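Local coordinates for UPF0147 protein MMP1188 (Methanococcus maripaludis S2, PDB 2QZG), which is of unknown function but folds as a small bundle of helices of the UPF0147 family and pairs two-fold symmetrically in the crystal, at the interface of chains A and B. Sequence-based numbering; all coordinates share one arbitrary frame. Chains: chain A/B, Conserved uncharacterized archaeal protein.

Contact 1 and contact 2 belong to one two-fold interface between identical chains, and the centres of their C-alpha atoms lie about 13 Å apart. On chain A they share helix 76-90, whose early turn carries A:Arg79 into contact 2 and whose later turns carry A:Trp83, A:Ser87 and A:Glu90 into contact 1. Chain B answers with the end of its own helix 76-90 in contact 1 and its N-terminal tail in contact 2. Symmetry repeats both patches with the chains exchanged, so helix packing and two reciprocal tails hold the crystal pair together, and may do so in solution if that pair is the biological dimer.

Contact 1: the interface of chains A and B. Residues chain A 83, 87, 90; chain B 87-88, 91.
A helix-packing contact of the two-fold crystal pair joins A:Trp83 and A:Ser87 to B:Glu88 and B:Thr91, setting helix 76-90 of chain A against the last turn of the same helix in chain B and the residue that follows it. It illustrates how an amphipathic indole can serve such a seam by its face and its N-H together. With CG anti to the backbone N (chi1 167°), the indole of A:Trp83 reaches across to chain B, and its NE1 gives a long hydrogen bond of 3.3 Å to the hydroxyl OG1 of B:Thr91, which sits close to the ring plane. OG1 of B:Thr91 in turn donates to the carbonyl O of B:Glu88 at 2.6 Å, in the carbonyl plane and on a lone pair. Tied back in this way, it is oriented to accept from the indole. Over the six-membered ring of A:Trp83 runs the stem of B:Glu88, its CG 4.0 Å from the ring centroid in a CH-pi contact, while the carboxylate plane is inclined 32° to the ring. An alanine in place of A:Trp83 would probably leave B:Thr91 OG1 without its donor from chain A and open a gap beneath the B:Glu88 stem.

Beside the indole, A:Ser87 turns its OG back along its own helix to donate to the carbonyl O of A:Trp83 at 2.6 Å. This fixes the rotation of the serine hydroxymethyl group, and CB of A:Ser87 packs against the methyl CG2 of B:Thr91 at 3.6 Å. The two branches of B:Thr91 divide the work, hydroxyl to the indole edge and methyl to the serine. Water 1 joins the carbonyl O of A:Ser87 to that of B:Ser87, at 2.7 Å from each, and bridges the two backbones where the helices come close. The patch probably helps to set the two helices against each other and, if the crystal dimer is the biological one, to hold the protein as a dimer.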
loop_
_atom_site.group_PDB
_atom_site.type_symbol
_atom_site.label_atom_id
_atom_site.label_comp_id
_atom_site.label_asym_id
_atom_site.label_seq_id
_atom_site.Cartn_x
_atom_site.Cartn_y
_atom_site.Cartn_z
ATOM N N TRP A 83 1.806 7.246 -1.166
ATOM C CA TRP A 83 2.842 6.289 -0.795
ATOM C C TRP A 83 2.361 4.831 -0.849
ATOM O O TRP A 83 3.101 3.947 -1.322
ATOM C CB TRP A 83 3.415 6.613 0.570
ATOM C CG TRP A 83 4.253 5.535 1.172
ATOM C CD1 TRP A 83 5.407 5.015 0.678
ATOM C CD2 TRP A 83 4.005 4.860 2.417
ATOM N NE1 TRP A 83 5.900 4.049 1.548
ATOM C CE2 TRP A 83 5.048 3.936 2.611
ATOM C CE3 TRP A 83 3.000 4.955 3.380
ATOM C CZ2 TRP A 83 5.116 3.104 3.734
ATOM C CZ3 TRP A 83 3.066 4.130 4.502
ATOM C CH2 TRP A 83 4.124 3.223 4.665
ATOM N N SER A 87 3.661 2.088 -3.509
ATOM C CA SER A 87 4.199 0.834 -3.008
ATOM C C SER A 87 3.453 -0.355 -3.630
ATOM O O SER A 87 4.081 -1.355 -3.980
ATOM C CB SER A 87 4.098 0.782 -1.479
ATOM O OG SER A 87 4.706 1.925 -0.901
ATOM N N GLU A 90 4.505 -0.873 -7.255
ATOM C CA GLU A 90 5.846 -1.426 -7.364
ATOM C C GLU A 90 5.878 -2.958 -7.154
ATOM O O GLU A 90 6.854 -3.609 -7.522
ATOM C CB GLU A 90 6.816 -0.696 -6.409
ATOM C CG GLU A 90 7.078 0.787 -6.792
ATOM C CD GLU A 90 7.756 1.615 -5.690
ATOM O OE1 GLU A 90 7.624 1.282 -4.479
ATOM O OE2 GLU A 90 8.427 2.617 -6.041
ATOM N N SER B 87 3.224 -4.495 0.761
ATOM C CA SER B 87 3.770 -3.567 -0.238
ATOM C C SER B 87 4.528 -2.418 0.423
ATOM O O SER B 87 5.612 -2.058 0.006
ATOM C CB SER B 87 2.638 -2.999 -1.085
ATOM O OG SER B 87 1.999 -4.058 -1.754
ATOM N N GLU B 88 3.905 -1.827 1.427
ATOM C CA GLU B 88 4.517 -0.739 2.177
ATOM C C GLU B 88 5.725 -1.190 2.991
ATOM O O GLU B 88 6.748 -0.505 2.978
ATOM C CB GLU B 88 3.489 -0.079 3.064
ATOM C CG GLU B 88 2.390 0.652 2.299
ATOM C CD GLU B 88 1.270 1.077 3.234
ATOM O OE1 GLU B 88 1.484 0.986 4.446
ATOM O OE2 GLU B 88 0.191 1.507 2.779
ATOM N N THR B 91 9.002 -1.303 1.053
ATOM C CA THR B 91 9.646 -0.005 0.799
ATOM C C THR B 91 10.495 0.489 1.981
ATOM O O THR B 91 11.198 1.492 1.875
ATOM C CB THR B 91 8.604 1.112 0.521
ATOM O OG1 THR B 91 7.921 1.449 1.739
ATOM C CG2 THR B 91 7.594 0.684 -0.535
HETATM O O HOH W 1 6.258 -2.136 -2.606
#

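Contact 2: the interface of chains A and B. Residues chain A 69-70, 79; chain B 7-10.
CG of A:Arg79 stands anti to the backbone N (chi1 -169°), and the chain then bends at chi3 (-65°), bringing the arginine stem beside B:Leu10 and the guanidinium beside B:Lys8. In this UPF0147 family protein the contact exemplifies tail exchange: the N-terminal segment of chain B, in loop conformation, lies against the start of helix 76-90 and the loop after helix 54-68 of chain A. The guanidinium is steadied from its own side, where NH1 of A:Arg79 donates to the carbonyl O of A:Ser69 at 3.1 Å, on a lone pair and nearly in the guanidinium plane. A weaker bond from NH2 reaches the same oxygen. Although NH1 of A:Arg79 also lies 3.1 Å from the carbonyl O of B:Lys8, its N-H points away from that oxygen, so the pair is a close polar approach that may still be favoured by charge.

Carbon contacts add to this. The branch CD2 of B:Leu10 touches CG of A:Arg79 at 3.9 Å, the two side chains running past each other in opposite directions. CB of B:Lys8, whose side chain is modelled incompletely, lies 4.0 Å from the guanidinium carbon CZ of A:Arg79 and also approaches the carbonyl O of A:Ser69. Farther toward the tail's start, A:Glu70 brings its carboxylate OE2 within 3.3 Å of the methyl CB of B:Ala7.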
loop_
_atom_site.group_PDB
_atom_site.type_symbol
_atom_site.label_atom_id
_atom_site.label_comp_id
_atom_site.label_asym_id
_atom_site.label_seq_id
_atom_site.Cartn_x
_atom_site.Cartn_y
_atom_site.Cartn_z
ATOM N N SER A 69 4.419 14.443 -6.309
ATOM C CA SER A 69 4.858 14.302 -4.918
ATOM C C SER A 69 5.774 15.463 -4.587
ATOM O O SER A 69 6.065 15.778 -3.418
ATOM C CB SER A 69 5.527 12.935 -4.721
ATOM O OG SER A 69 4.544 11.894 -4.734
ATOM N N GLU A 70 6.177 16.139 -5.658
ATOM C CA GLU A 70 7.044 17.297 -5.588
ATOM C C GLU A 70 6.289 18.603 -5.300
ATOM O O GLU A 70 6.912 19.618 -4.983
ATOM C CB GLU A 70 7.870 17.402 -6.878
ATOM C CG GLU A 70 8.855 16.244 -7.088
ATOM C CD GLU A 70 9.745 15.941 -5.868
ATOM O OE1 GLU A 70 10.088 16.857 -5.090
ATOM O OE2 GLU A 70 10.114 14.760 -5.696
ATOM N N ARG A 79 -0.501 12.462 0.889
ATOM C CA ARG A 79 0.855 11.933 0.771
ATOM C C ARG A 79 0.959 10.476 1.246
ATOM O O ARG A 79 1.625 9.666 0.612
ATOM C CB ARG A 79 1.859 12.813 1.518
ATOM C CG ARG A 79 3.313 12.451 1.196
ATOM C CD ARG A 79 4.311 13.494 1.720
ATOM N NE ARG A 79 4.170 14.805 1.075
ATOM C CZ ARG A 79 4.515 15.094 -0.187
ATOM N NH1 ARG A 79 5.051 14.172 -0.996
ATOM N NH2 ARG A 79 4.340 16.336 -0.641
ATOM N N ALA B 7 13.241 13.171 -2.819
ATOM C CA ALA B 7 11.829 13.516 -3.010
ATOM C C ALA B 7 11.177 13.856 -1.683
ATOM O O ALA B 7 11.580 13.337 -0.641
ATOM C CB ALA B 7 11.093 12.377 -3.690
ATOM N N LYS B 8 10.183 14.743 -1.714
ATOM C CA LYS B 8 9.344 14.963 -0.545
ATOM C C LYS B 8 8.662 13.634 -0.205
ATOM O O LYS B 8 7.940 13.051 -1.031
ATOM C CB LYS B 8 8.326 16.050 -0.810
ATOM N N LYS B 9 8.922 13.136 0.997
ATOM C CA LYS B 9 8.415 11.821 1.395
ATOM C C LYS B 9 8.061 11.789 2.869
ATOM O O LYS B 9 8.409 12.701 3.626
ATOM C CB LYS B 9 9.434 10.719 1.052
ATOM C CG LYS B 9 10.817 10.934 1.652
ATOM C CD LYS B 9 11.847 10.029 1.000
ATOM C CE LYS B 9 13.254 10.371 1.465
ATOM N NZ LYS B 9 14.195 9.220 1.369
ATOM N N LEU B 10 7.342 10.745 3.260
ATOM C CA LEU B 10 7.076 10.481 4.656
ATOM C C LEU B 10 8.370 10.025 5.329
ATOM O O LEU B 10 9.219 9.371 4.702
ATOM C CB LEU B 10 6.022 9.386 4.779
ATOM C CG LEU B 10 4.765 9.529 3.920
ATOM C CD1 LEU B 10 4.152 8.158 3.710
ATOM C CD2 LEU B 10 3.761 10.489 4.556
#